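Uronate isomerase (Caulobacter crescentus, PDB 2Q01) isomerises D-glucuronate to D-fructuronate and D-galacturonate to D-tagaturonate in the pentose and glucuronate interconversion pathway. Local coordinates at residues B[112-115]-B[116-120]; B[120-124]-B[125-129]; B[208-211]-B[212-216]; B[269-272]-B[273-277]; B[362-365]-B[366-369]. All blocks are in the same frame, centred on the assembly; numbering follows the deposited sequence.

Following the chain from the N terminus, contact 1 opens helix 114-126 and contact 2 ends it; the two share Asn120 and run on in series, their centres about 12 Å apart. Contact 3 starts helix 210-221 and contact 4 finishes helix 264-276, with nearest atoms about 5 Å apart; both lie on the opposite side of the chain's centre from contacts 1 and 2. Contact 5 leads from the loop after 357-359, a parallel strand of the TIM-barrel-type fold, into helix 366-375. Each is a local turn with no residue between its segments, and none encloses another. Contacts 1 and 5, whose nearest atoms are about 11 Å apart, both reach the second subunit.

Contact 1 (B[112-115]-B[116-120])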
loop_
_atom_site.group_PDB
_atom_site.type_symbol
_atom_site.label_atom_id
_atom_site.label_comp_id
_atom_site.label_asym_id
_atom_site.label_seq_id
_atom_site.Cartn_x
_atom_site.Cartn_y
_atom_site.Cartn_z
ATOM N N GLY B 112 7.366 17.184 11.674
ATOM C CA GLY B 112 7.292 15.862 11.064
ATOM C C GLY B 112 6.963 15.868 9.585
ATOM O O GLY B 112 6.960 14.813 8.933
ATOM N N THR B 113 6.688 17.058 9.064
ATOM C CA THR B 113 6.298 17.235 7.671
ATOM C C THR B 113 7.534 17.625 6.870
ATOM O O THR B 113 8.495 18.125 7.447
ATOM C CB THR B 113 5.205 18.326 7.525
ATOM O OG1 THR B 113 5.766 19.619 7.772
ATOM C CG2 THR B 113 4.037 18.069 8.475
ATOM N N PRO B 114 7.527 17.384 5.541
ATOM C CA PRO B 114 8.661 17.818 4.712
ATOM C C PRO B 114 8.863 19.340 4.625
ATOM O O PRO B 114 9.960 19.791 4.295
ATOM C CB PRO B 114 8.330 17.234 3.333
ATOM C CG PRO B 114 6.865 17.044 3.341
ATOM C CD PRO B 114 6.516 16.668 4.739
ATOM N N SER B 115 7.820 20.110 4.935
ATOM C CA SER B 115 7.890 21.573 4.964
ATOM C C SER B 115 8.754 22.099 6.107
ATOM O O SER B 115 9.259 23.215 6.036
ATOM C CB SER B 115 6.489 22.171 5.071
ATOM O OG SER B 115 5.815 22.106 3.828
ATOM N N TRP B 116 8.894 21.299 7.164
ATOM C CA TRP B 116 9.822 21.583 8.249
ATOM C C TRP B 116 11.238 21.565 7.691
ATOM O O TRP B 116 12.031 22.461 7.970
ATOM C CB TRP B 116 9.679 20.529 9.348
ATOM C CG TRP B 116 10.449 20.796 10.611
ATOM C CD1 TRP B 116 9.970 21.376 11.747
ATOM C CD2 TRP B 116 11.822 20.466 10.876
ATOM N NE1 TRP B 116 10.955 21.440 12.701
ATOM C CE2 TRP B 116 12.102 20.889 12.195
ATOM C CE3 TRP B 116 12.842 19.857 10.127
ATOM C CZ2 TRP B 116 13.364 20.724 12.785
ATOM C CZ3 TRP B 116 14.093 19.691 10.714
ATOM C CH2 TRP B 116 14.342 20.125 12.033
ATOM N N VAL B 117 11.537 20.543 6.894
ATOM C CA VAL B 117 12.844 20.386 6.269
ATOM C C VAL B 117 13.130 21.500 5.248
ATOM O O VAL B 117 14.204 22.101 5.288
ATOM C CB VAL B 117 13.010 18.972 5.629
ATOM C CG1 VAL B 117 14.335 18.850 4.912
ATOM C CG2 VAL B 117 12.899 17.871 6.688
ATOM N N TRP B 118 12.165 21.794 4.370
ATOM C CA TRP B 118 12.373 22.780 3.295
ATOM C C TRP B 118 12.504 24.210 3.802
ATOM O O TRP B 118 13.394 24.933 3.369
ATOM C CB TRP B 118 11.267 22.732 2.236
ATOM C CG TRP B 118 11.062 21.405 1.570
ATOM C CD1 TRP B 118 12.024 20.504 1.200
ATOM C CD2 TRP B 118 9.809 20.843 1.164
ATOM N NE1 TRP B 118 11.444 19.408 0.606
ATOM C CE2 TRP B 118 10.085 19.589 0.570
ATOM C CE3 TRP B 118 8.475 21.273 1.256
ATOM C CZ2 TRP B 118 9.077 18.759 0.065
ATOM C CZ3 TRP B 118 7.472 20.447 0.757
ATOM C CH2 TRP B 118 7.779 19.202 0.171
ATOM N N LEU B 119 11.618 24.611 4.710
ATOM C CA LEU B 119 11.624 25.970 5.242
ATOM C C LEU B 119 12.808 26.256 6.145
ATOM O O LEU B 119 13.349 27.360 6.108
ATOM C CB LEU B 119 10.326 26.285 5.984
ATOM C CG LEU B 119 9.107 26.714 5.170
ATOM C CD1 LEU B 119 7.925 26.830 6.102
ATOM C CD2 LEU B 119 9.358 28.033 4.457
ATOM N N ASN B 120 13.217 25.272 6.945
ATOM C CA ASN B 120 14.412 25.430 7.776
ATOM C C ASN B 120 15.708 25.435 6.971
ATOM O O ASN B 120 16.692 26.030 7.399
ATOM C CB ASN B 120 14.462 24.397 8.907
ATOM C CG ASN B 120 13.455 24.696 10.021
ATOM O OD1 ASN B 120 13.223 25.853 10.382
ATOM N ND2 ASN B 120 12.865 23.644 10.574
#
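Pro114 and Trp118 lie side by side one helical turn apart and point the same way, the proline ring laid against the indole. The contact is a CH-pi one: Pro114 CB sits over the face of the six-membered ring, 3.9 Å from its centroid and 20° off the normal, with CG following it near Trp118 CH2. The indole is brought back over the first turn because Trp118 CG stands beside its own backbone N, chi1 -57°. Pro114 O lies over a face of the same ring system, 3.3 Å from Trp118 CD2, while it accepts Trp118 N at 3.0 Å. Ser115 OG rests 3.8 Å from Trp118 CE3, and Ser115 O takes the N-H of Leu119 N at 3.0 Å.

Trp116 leaves the helix differently. With CG anti to the backbone N (chi1 -172°) its indole leads away from the 112-115 segment, and one ring face receives Asn120 ND2. Its NE1 is hydrogen-bonded to Glu453 OE1 of the second subunit, while its backbone N bonds to Thr113 O at 3.2 Å. Thr113 OG1 is taken by Phe110 O.

This is the first turn of helix 114-126, with proline in a place where its missing N-H costs no helical bond. Arg428 adds a cation-pi contact to Trp118, and Val431 of helix 425-445 packs on it. The chemistry divides the two indoles: Trp118 is held by proline CH groups and a cation within its own chain, whereas Trp116 spends its indole N-H across the subunit interface.

Contact 2 (B[120-124]-B[125-129])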
loop_
_atom_site.group_PDB
_atom_site.type_symbol
_atom_site.label_atom_id
_atom_site.label_comp_id
_atom_site.label_asym_id
_atom_site.label_seq_id
_atom_site.Cartn_x
_atom_site.Cartn_y
_atom_site.Cartn_z
ATOM N N ASN B 120 13.217 25.272 6.945
ATOM C CA ASN B 120 14.412 25.430 7.776
ATOM C C ASN B 120 15.708 25.435 6.971
ATOM O O ASN B 120 16.692 26.030 7.399
ATOM C CB ASN B 120 14.462 24.397 8.907
ATOM C CG ASN B 120 13.455 24.696 10.021
ATOM O OD1 ASN B 120 13.223 25.853 10.382
ATOM N ND2 ASN B 120 12.865 23.644 10.574
ATOM N N HIS B 121 15.697 24.778 5.810
ATOM C CA HIS B 121 16.775 24.896 4.831
ATOM C C HIS B 121 16.828 26.330 4.308
ATOM O O HIS B 121 17.900 26.923 4.245
ATOM C CB HIS B 121 16.573 23.891 3.689
ATOM C CG HIS B 121 17.683 23.860 2.677
ATOM N ND1 HIS B 121 18.434 22.729 2.437
ATOM C CD2 HIS B 121 18.139 24.800 1.813
ATOM C CE1 HIS B 121 19.322 22.981 1.491
ATOM N NE2 HIS B 121 19.167 24.232 1.097
ATOM N N VAL B 122 15.673 26.889 3.956
ATOM C CA VAL B 122 15.590 28.267 3.456
ATOM C C VAL B 122 16.041 29.273 4.525
ATOM O O VAL B 122 16.814 30.187 4.238
ATOM C CB VAL B 122 14.160 28.609 2.945
ATOM C CG1 VAL B 122 14.061 30.062 2.506
ATOM C CG2 VAL B 122 13.784 27.708 1.787
ATOM N N PHE B 123 15.583 29.073 5.758
ATOM C CA PHE B 123 15.905 29.969 6.864
ATOM C C PHE B 123 17.387 29.958 7.209
ATOM O O PHE B 123 17.977 31.013 7.408
ATOM C CB PHE B 123 15.091 29.625 8.116
ATOM C CG PHE B 123 13.614 29.884 7.987
ATOM C CD1 PHE B 123 12.710 29.157 8.753
ATOM C CD2 PHE B 123 13.124 30.847 7.112
ATOM C CE1 PHE B 123 11.339 29.385 8.652
ATOM C CE2 PHE B 123 11.757 31.079 7.002
ATOM C CZ PHE B 123 10.865 30.348 7.774
ATOM N N SER B 124 17.982 28.767 7.261
ATOM C CA SER B 124 19.371 28.612 7.692
ATOM C C SER B 124 20.407 28.752 6.579
ATOM O O SER B 124 21.490 29.288 6.819
ATOM C CB SER B 124 19.572 27.282 8.419
ATOM O OG SER B 124 19.427 26.195 7.528
ATOM N N GLN B 125 20.086 28.272 5.378
ATOM C CA GLN B 125 21.044 28.300 4.266
ATOM C C GLN B 125 20.896 29.516 3.350
ATOM O O GLN B 125 21.892 30.042 2.860
ATOM C CB GLN B 125 20.977 27.016 3.424
ATOM C CG GLN B 125 21.062 25.712 4.211
ATOM C CD GLN B 125 22.414 25.499 4.849
ATOM O OE1 GLN B 125 22.508 25.248 6.049
ATOM N NE2 GLN B 125 23.472 25.603 4.051
ATOM N N VAL B 126 19.663 29.950 3.101
ATOM C CA VAL B 126 19.432 31.067 2.178
ATOM C C VAL B 126 19.518 32.407 2.918
ATOM O O VAL B 126 20.124 33.353 2.417
ATOM C CB VAL B 126 18.092 30.917 1.375
ATOM C CG1 VAL B 126 17.942 32.008 0.326
ATOM C CG2 VAL B 126 18.013 29.558 0.708
ATOM N N PHE B 127 18.942 32.474 4.116
ATOM C CA PHE B 127 18.925 33.720 4.885
ATOM C C PHE B 127 19.934 33.787 6.024
ATOM O O PHE B 127 20.283 34.877 6.476
ATOM C CB PHE B 127 17.529 33.997 5.434
ATOM C CG PHE B 127 16.522 34.317 4.382
ATOM C CD1 PHE B 127 15.483 33.440 4.114
ATOM C CD2 PHE B 127 16.616 35.494 3.644
ATOM C CE1 PHE B 127 14.549 33.731 3.132
ATOM C CE2 PHE B 127 15.681 35.792 2.659
ATOM C CZ PHE B 127 14.651 34.911 2.402
ATOM N N GLY B 128 20.395 32.632 6.490
ATOM C CA GLY B 128 21.386 32.579 7.557
ATOM C C GLY B 128 20.830 32.912 8.930
ATOM O O GLY B 128 21.511 33.543 9.737
ATOM N N PHE B 129 19.592 32.496 9.191
ATOM C CA PHE B 129 18.994 32.615 10.522
ATOM C C PHE B 129 19.641 31.640 11.495
ATOM O O PHE B 129 20.107 30.571 11.096
ATOM C CB PHE B 129 17.484 32.369 10.477
ATOM C CG PHE B 129 16.688 33.560 10.037
ATOM C CD1 PHE B 129 16.215 33.651 8.739
ATOM C CD2 PHE B 129 16.408 34.592 10.923
ATOM C CE1 PHE B 129 15.477 34.753 8.322
ATOM C CE2 PHE B 129 15.672 35.700 10.516
ATOM C CZ PHE B 129 15.207 35.778 9.209
#
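Val122 O accepts two backbone N-H groups, from Val126 N and Phe127 N, each at 3.1 Å. The Phe127 N-H arrives nearly along the C=O axis, whereas that of Val126 comes from well above the carbonyl plane. The five-residue reach to Phe127 belongs to a wider, pi-type turn near the end of helix 114-126. Phe123 O then accepts Phe129 N at 2.8 Å, after Gly128 has left helical geometry with positive phi; Gly128 CA also makes a CA-H...O contact to Ser124 O.

Among the side chains, Gln125 crosses His121 and lays its CG over the imidazole face, 4.0 Å from the ring centroid and 13° off the normal. Val122 CG1 runs alongside the Phe127 ring and touches CE1 at 3.8 Å. Phe129 meets the helix end with its ring edge, CD1 lying 3.4 Å from Phe123 O. Tyr141 of helix 138-149 stacks on Phe129 and meets Phe123 edge-to-face.

Ser124 OG lies between its backbone N and carbonyl carbon, chi1 68°, which turns the hydroxyl back to Asn120 O at 2.7 Å. Asn120 O is thus gripped by both the hydroxyl and the N-H of Ser124. Chemically, the i to i+4 pattern gives way here, Val122 O taking two N-H groups and Phe123 O reaching on to Phe129 N, while the side chains of Phe127 and Phe129 pack on helix 138-149.

Contact 3 (B[208-211]-B[212-216]); sequences ERSP and RAFER
Ser210 and Phe214 meet across the first turn of helix 210-221, where Arg209 holds the N-cap position. The backbone bonds come first. Ala213 N reaches Arg209 O at 3.2 Å. Phe214 N reaches Ser210 O at 2.8 Å, with an N-H...O angle of 163°, and Glu215 N bonds to Pro211 O in its turn. Pro211 itself fits this first turn, where no helical carbonyl one turn back awaits its N.

The bridging water is a weaker link: it donates to Glu208 O and accepts from Arg212 N, both bonds weak. Glu208 OE2 forms a salt bridge with Arg326 NH2.

Among side chains, Ser210 has OG anti to its backbone N, chi1 -175°, which sets the hydroxyl at the rim of the phenyl group. Its hydrogen bond goes to Ala201 O, in the preceding loop. The ring of Phe214 also meets Phe205, the planes about 35° apart, and touches Val225. Replacing Phe214 by an alanine would probably leave Phe205 and Val225 without their partner and open a gap beside the Ser210 hydroxyl. Ala213 is also buried, against Ala201 and Val202.

Ser210 thus meets the rim of the phenyl group twice: its carbonyl O lies in the ring plane 3.3 Å from Phe214 CD1, and its OG sits 3.4 Å from Phe214 CE1.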
loop_
_atom_site.group_PDB
_atom_site.type_symbol
_atom_site.label_atom_id
_atom_site.label_comp_id
_atom_site.label_asym_id
_atom_site.label_seq_id
_atom_site.Cartn_x
_atom_site.Cartn_y
_atom_site.Cartn_z
ATOM N N GLU B 208 -14.086 24.783 -16.195
ATOM C CA GLU B 208 -14.972 25.952 -16.245
ATOM C C GLU B 208 -14.396 27.112 -17.054
ATOM O O GLU B 208 -15.141 27.906 -17.630
ATOM C CB GLU B 208 -15.401 26.407 -14.836
ATOM C CG GLU B 208 -14.338 27.136 -13.997
ATOM C CD GLU B 208 -13.328 26.204 -13.334
ATOM O OE1 GLU B 208 -13.577 24.980 -13.258
ATOM O OE2 GLU B 208 -12.273 26.702 -12.881
ATOM N N ARG B 209 -13.067 27.180 -17.117
ATOM C CA ARG B 209 -12.370 28.253 -17.816
ATOM C C ARG B 209 -11.966 27.860 -19.245
ATOM O O ARG B 209 -11.135 28.521 -19.868
ATOM C CB ARG B 209 -11.163 28.724 -16.993
ATOM C CG ARG B 209 -10.174 27.628 -16.665
ATOM C CD ARG B 209 -9.430 27.903 -15.371
ATOM N NE ARG B 209 -8.739 26.704 -14.896
ATOM C CZ ARG B 209 -7.506 26.344 -15.248
ATOM N NH1 ARG B 209 -6.788 27.085 -16.086
ATOM N NH2 ARG B 209 -6.984 25.231 -14.758
ATOM N N SER B 210 -12.580 26.790 -19.750
ATOM C CA SER B 210 -12.357 26.290 -21.115
ATOM C C SER B 210 -12.868 27.182 -22.274
ATOM O O SER B 210 -12.140 27.342 -23.255
ATOM C CB SER B 210 -12.874 24.849 -21.261
ATOM O OG SER B 210 -12.573 24.308 -22.535
ATOM N N PRO B 211 -14.112 27.733 -22.195
ATOM C CA PRO B 211 -14.547 28.637 -23.278
ATOM C C PRO B 211 -13.677 29.881 -23.523
ATOM O O PRO B 211 -13.474 30.263 -24.677
ATOM C CB PRO B 211 -15.966 29.051 -22.853
ATOM C CG PRO B 211 -16.042 28.754 -21.415
ATOM C CD PRO B 211 -15.199 27.545 -21.213
ATOM N N ARG B 212 -13.165 30.493 -22.459
ATOM C CA ARG B 212 -12.215 31.593 -22.602
ATOM C C ARG B 212 -10.856 31.088 -23.085
ATOM O O ARG B 212 -10.185 31.768 -23.856
ATOM C CB ARG B 212 -12.067 32.378 -21.298
ATOM C CG ARG B 212 -11.501 33.783 -21.485
ATOM C CD ARG B 212 -11.922 34.727 -20.362
ATOM N NE ARG B 212 -13.371 34.945 -20.323
ATOM C CZ ARG B 212 -13.976 35.916 -19.642
ATOM N NH1 ARG B 212 -15.298 36.020 -19.672
ATOM N NH2 ARG B 212 -13.269 36.789 -18.933
ATOM N N ALA B 213 -10.471 29.892 -22.639
ATOM C CA ALA B 213 -9.228 29.257 -23.067
ATOM C C ALA B 213 -9.223 28.959 -24.565
ATOM O O ALA B 213 -8.231 29.219 -25.236
ATOM C CB ALA B 213 -8.971 27.989 -22.277
ATOM N N PHE B 214 -10.335 28.425 -25.071
ATOM C CA PHE B 214 -10.516 28.153 -26.501
ATOM C C PHE B 214 -10.482 29.423 -27.340
ATOM O O PHE B 214 -10.016 29.411 -28.483
ATOM C CB PHE B 214 -11.854 27.452 -26.743
ATOM C CG PHE B 214 -11.759 25.964 -26.840
ATOM C CD1 PHE B 214 -11.874 25.167 -25.707
ATOM C CD2 PHE B 214 -11.582 25.352 -28.069
ATOM C CE1 PHE B 214 -11.798 23.784 -25.805
ATOM C CE2 PHE B 214 -11.499 23.979 -28.181
ATOM C CZ PHE B 214 -11.610 23.189 -27.048
ATOM N N GLU B 215 -10.990 30.507 -26.762
ATOM C CA GLU B 215 -11.093 31.793 -27.437
ATOM C C GLU B 215 -9.711 32.379 -27.696
ATOM O O GLU B 215 -9.399 32.749 -28.830
ATOM C CB GLU B 215 -11.946 32.755 -26.605
ATOM C CG GLU B 215 -12.741 33.765 -27.422
ATOM C CD GLU B 215 -13.739 34.561 -26.584
ATOM O OE1 GLU B 215 -14.801 34.934 -27.128
ATOM O OE2 GLU B 215 -13.469 34.814 -25.390
ATOM N N ARG B 216 -8.879 32.437 -26.656
ATOM C CA ARG B 216 -7.516 32.955 -26.803
ATOM C C ARG B 216 -6.528 31.949 -27.407
ATOM O O ARG B 216 -5.461 32.342 -27.869
ATOM C CB ARG B 216 -6.989 33.608 -25.512
ATOM C CG ARG B 216 -7.132 32.802 -24.247
ATOM C CD ARG B 216 -7.060 33.704 -23.019
ATOM N NE ARG B 216 -5.701 34.178 -22.748
ATOM C CZ ARG B 216 -4.991 33.872 -21.662
ATOM N NH1 ARG B 216 -5.504 33.094 -20.715
ATOM N NH2 ARG B 216 -3.764 34.356 -21.516
HETATM O O HOH W 1 -14.198 30.692 -19.328
#

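Contact 4 (B[269-272]-B[273-277])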
loop_
_atom_site.group_PDB
_atom_site.type_symbol
_atom_site.label_atom_id
_atom_site.label_comp_id
_atom_site.label_asym_id
_atom_site.label_seq_id
_atom_site.Cartn_x
_atom_site.Cartn_y
_atom_site.Cartn_z
ATOM N N ALA B 269 -16.327 13.422 -34.772
ATOM C CA ALA B 269 -17.693 13.281 -34.270
ATOM C C ALA B 269 -17.808 13.683 -32.812
ATOM O O ALA B 269 -18.680 14.473 -32.456
ATOM C CB ALA B 269 -18.184 11.848 -34.453
ATOM N N LEU B 270 -16.918 13.134 -31.985
ATOM C CA LEU B 270 -16.888 13.402 -30.547
ATOM C C LEU B 270 -16.546 14.859 -30.250
ATOM O O LEU B 270 -17.151 15.476 -29.371
ATOM C CB LEU B 270 -15.884 12.469 -29.865
ATOM C CG LEU B 270 -15.542 12.651 -28.388
ATOM C CD1 LEU B 270 -16.741 12.353 -27.526
ATOM C CD2 LEU B 270 -14.395 11.733 -28.046
ATOM N N PHE B 271 -15.580 15.390 -30.997
ATOM C CA PHE B 271 -15.173 16.789 -30.904
ATOM C C PHE B 271 -16.346 17.728 -31.190
ATOM O O PHE B 271 -16.596 18.662 -30.423
ATOM C CB PHE B 271 -14.007 17.057 -31.866
ATOM C CG PHE B 271 -13.532 18.482 -31.878
ATOM C CD1 PHE B 271 -13.765 19.296 -32.980
ATOM C CD2 PHE B 271 -12.841 19.008 -30.795
ATOM C CE1 PHE B 271 -13.334 20.621 -32.990
ATOM C CE2 PHE B 271 -12.406 20.326 -30.799
ATOM C CZ PHE B 271 -12.643 21.131 -31.902
ATOM N N ASN B 272 -17.066 17.456 -32.279
ATOM C CA ASN B 272 -18.224 18.259 -32.686
ATOM C C ASN B 272 -19.355 18.304 -31.661
ATOM O O ASN B 272 -19.949 19.359 -31.451
ATOM C CB ASN B 272 -18.765 17.789 -34.035
ATOM C CG ASN B 272 -17.835 18.117 -35.191
ATOM O OD1 ASN B 272 -17.979 17.560 -36.279
ATOM N ND2 ASN B 272 -16.875 19.017 -34.965
ATOM N N SER B 273 -19.629 17.169 -31.014
ATOM C CA SER B 273 -20.640 17.084 -29.958
ATOM C C SER B 273 -20.323 18.002 -28.791
ATOM O O SER B 273 -21.222 18.633 -28.235
ATOM C CB SER B 273 -20.756 15.658 -29.429
ATOM O OG SER B 273 -20.934 14.725 -30.478
ATOM N N LEU B 274 -19.045 18.071 -28.423
ATOM C CA LEU B 274 -18.623 18.834 -27.252
ATOM C C LEU B 274 -18.575 20.325 -27.542
ATOM O O LEU B 274 -18.985 21.134 -26.706
ATOM C CB LEU B 274 -17.278 18.326 -26.728
ATOM C CG LEU B 274 -17.271 16.882 -26.214
ATOM C CD1 LEU B 274 -15.886 16.331 -26.268
ATOM C CD2 LEU B 274 -17.803 16.791 -24.801
ATOM N N VAL B 275 -18.078 20.675 -28.729
ATOM C CA VAL B 275 -18.094 22.055 -29.242
ATOM C C VAL B 275 -19.520 22.623 -29.335
ATOM O O VAL B 275 -19.751 23.779 -28.960
ATOM C CB VAL B 275 -17.350 22.152 -30.610
ATOM C CG1 VAL B 275 -17.603 23.478 -31.298
ATOM C CG2 VAL B 275 -15.864 21.966 -30.407
ATOM N N LYS B 276 -20.462 21.798 -29.807
ATOM C CA LYS B 276 -21.907 22.101 -29.789
ATOM C C LYS B 276 -22.434 22.434 -28.389
ATOM O O LYS B 276 -23.273 23.319 -28.232
ATOM C CB LYS B 276 -22.713 20.929 -30.358
ATOM C CG LYS B 276 -22.874 20.921 -31.875
ATOM C CD LYS B 276 -24.306 21.239 -32.284
ATOM C CE LYS B 276 -24.589 20.790 -33.715
ATOM N NZ LYS B 276 -26.042 20.858 -34.059
ATOM N N GLY B 277 -21.941 21.716 -27.382
ATOM C CA GLY B 277 -22.318 21.958 -25.993
ATOM C C GLY B 277 -22.927 20.753 -25.299
ATOM O O GLY B 277 -23.470 20.887 -24.196
#
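With CG anti to its backbone N, chi1 178°, Phe271 swings its ring to where Val275, one turn on, can set a methyl over it. Of the two methyls of Val275 it is CG2 that faces the ring. CG2 lies over the ring face, 3.8 Å from the centroid and 18° off the normal, displaced toward the rim so that Phe271 CZ is 3.6 Å away. The two side chains cross at a slant. In the backbone, Val275 N bonds to Phe271 O at 3.0 Å, almost straight.

Ser273 turns its hydroxyl back along the helix, chi1 -51°, and donates from OG to Ala269 O at 3.0 Å. The same oxygen takes Ser273 N at 3.2 Å, the two donors coming from opposite faces of the carbonyl plane. A valine in place of Ser273 would probably keep the backbone bond but leave Ala269 O without its second donor. Lys276 N follows with a bond to Asn272 O at 3.0 Å, whereas Leu274 N makes only weak bonds, to Leu270 O and Phe271 O.

Gly277, with positive phi, is the C-prime residue of the Schellman motif that closes helix 264-276. Leu270 CD1 and Leu274 CD1 approach to 4.3 Å on the side that faces helix 281-302, where Leu286 and Phe287 receive them. Phe271 meets Trp228 and Tyr231 of helix 228-244, and Val275 rests on Phe205 and Tyr226 in the loops beside it.

Contact 5 (B[362-365]-B[366-369]); sequences LDET and TYSR
Thr366 folds its hydroxyl back onto Asp363 O, OG1 lying between its backbone N and carbonyl carbon at chi1 62°. OG1 donates at 2.7 Å nearly in line with the C=O bond of Asp363, and Thr366 N reaches the same oxygen from above its plane at 3.1 Å, closing a type I turn, Asp363 to Thr366, that leads into the helix. Thr365 adopts a similar rotamer, and its OG1 donates to Asp363 OD1 at 2.8 Å from above the carboxylate plane. Arg369 CG is anti to the backbone N, chi1 -156°, and the chain bends at chi3, bringing NH2 back beside Thr365 with only a weak bond to OG1; Thr365 O lies over the guanidinium face.

Tyr367 lays its ring across the turn, Glu364 CA over one face 4.1 Å from the centroid. A water joins their ends, 2.6 Å from Glu364 OE1 and 2.8 Å from Tyr367 OH.

Glu364 OE1 also pairs with Arg398 NE, and OE2 bonds to Ser368 OG of the second subunit. Asp363 OD1 pairs with Arg369 NE of the second subunit, and Arg369 NE with Asp363 OD1 of the third. The turn bonds probably help fix the Asp363 carboxylate for this pairing across subunit boundaries.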
loop_
_atom_site.group_PDB
_atom_site.type_symbol
_atom_site.label_atom_id
_atom_site.label_comp_id
_atom_site.label_asym_id
_atom_site.label_seq_id
_atom_site.Cartn_x
_atom_site.Cartn_y
_atom_site.Cartn_z
ATOM N N LEU B 362 -0.476 9.713 -8.003
ATOM C CA LEU B 362 -0.847 10.208 -6.686
ATOM C C LEU B 362 -1.278 9.012 -5.841
ATOM O O LEU B 362 -1.560 9.131 -4.648
ATOM C CB LEU B 362 -1.993 11.207 -6.822
ATOM C CG LEU B 362 -1.789 12.692 -6.509
ATOM C CD1 LEU B 362 -0.339 13.085 -6.451
ATOM C CD2 LEU B 362 -2.572 13.579 -7.483
ATOM N N ASP B 363 -1.302 7.852 -6.488
ATOM C CA ASP B 363 -1.712 6.605 -5.879
ATOM C C ASP B 363 -0.499 5.676 -5.754
ATOM O O ASP B 363 -0.173 4.940 -6.696
ATOM C CB ASP B 363 -2.807 5.967 -6.744
ATOM C CG ASP B 363 -3.534 4.837 -6.045
ATOM O OD1 ASP B 363 -3.319 4.621 -4.832
ATOM O OD2 ASP B 363 -4.333 4.159 -6.721
ATOM N N GLU B 364 0.141 5.708 -4.582
ATOM C CA GLU B 364 1.357 4.928 -4.275
ATOM C C GLU B 364 1.211 3.421 -4.440
ATOM O O GLU B 364 2.209 2.703 -4.587
ATOM C CB GLU B 364 1.821 5.189 -2.842
ATOM C CG GLU B 364 2.447 6.541 -2.607
ATOM C CD GLU B 364 3.026 6.665 -1.209
ATOM O OE1 GLU B 364 4.266 6.770 -1.088
ATOM O OE2 GLU B 364 2.245 6.642 -0.232
ATOM N N THR B 365 -0.030 2.948 -4.410
ATOM C CA THR B 365 -0.339 1.524 -4.523
ATOM C C THR B 365 -0.092 0.961 -5.929
ATOM O O THR B 365 0.011 -0.255 -6.107
ATOM C CB THR B 365 -1.773 1.246 -4.062
ATOM O OG1 THR B 365 -2.702 1.872 -4.953
ATOM C CG2 THR B 365 -1.980 1.813 -2.661
ATOM N N THR B 366 0.024 1.856 -6.907
ATOM C CA THR B 366 0.261 1.485 -8.298
ATOM C C THR B 366 1.742 1.328 -8.637
ATOM O O THR B 366 2.069 0.912 -9.753
ATOM C CB THR B 366 -0.350 2.515 -9.281
ATOM O OG1 THR B 366 0.267 3.792 -9.086
ATOM C CG2 THR B 366 -1.849 2.643 -9.086
ATOM N N TYR B 367 2.628 1.659 -7.692
ATOM C CA TYR B 367 4.081 1.578 -7.911
ATOM C C TYR B 367 4.530 0.168 -8.252
ATOM O O TYR B 367 5.035 -0.091 -9.341
ATOM C CB TYR B 367 4.874 2.058 -6.687
ATOM C CG TYR B 367 4.916 3.548 -6.487
ATOM C CD1 TYR B 367 4.848 4.428 -7.569
ATOM C CD2 TYR B 367 5.057 4.085 -5.207
ATOM C CE1 TYR B 367 4.897 5.808 -7.378
ATOM C CE2 TYR B 367 5.102 5.455 -5.004
ATOM C CZ TYR B 367 5.020 6.316 -6.089
ATOM O OH TYR B 367 5.063 7.682 -5.886
ATOM N N SER B 368 4.330 -0.740 -7.310
ATOM C CA SER B 368 4.781 -2.105 -7.472
ATOM C C SER B 368 3.797 -2.871 -8.332
ATOM O O SER B 368 4.183 -3.808 -9.030
ATOM C CB SER B 368 4.923 -2.779 -6.111
ATOM O OG SER B 368 3.682 -2.768 -5.426
ATOM N N ARG B 369 2.531 -2.465 -8.283
ATOM C CA ARG B 369 1.472 -3.201 -8.953
ATOM C C ARG B 369 1.436 -2.946 -10.449
ATOM O O ARG B 369 1.437 -3.881 -11.232
ATOM C CB ARG B 369 0.106 -2.891 -8.345
ATOM C CG ARG B 369 -0.913 -4.004 -8.583
ATOM C CD ARG B 369 -2.342 -3.491 -8.665
ATOM N NE ARG B 369 -2.744 -2.733 -7.484
ATOM C CZ ARG B 369 -3.164 -1.469 -7.504
ATOM N NH1 ARG B 369 -3.255 -0.813 -8.653
ATOM N NH2 ARG B 369 -3.503 -0.862 -6.373
HETATM O O HOH W 2 -5.106 1.871 -7.350
HETATM O O HOH W 3 5.558 7.743 -3.102
HETATM O O HOH W 4 2.944 0.126 -4.675
#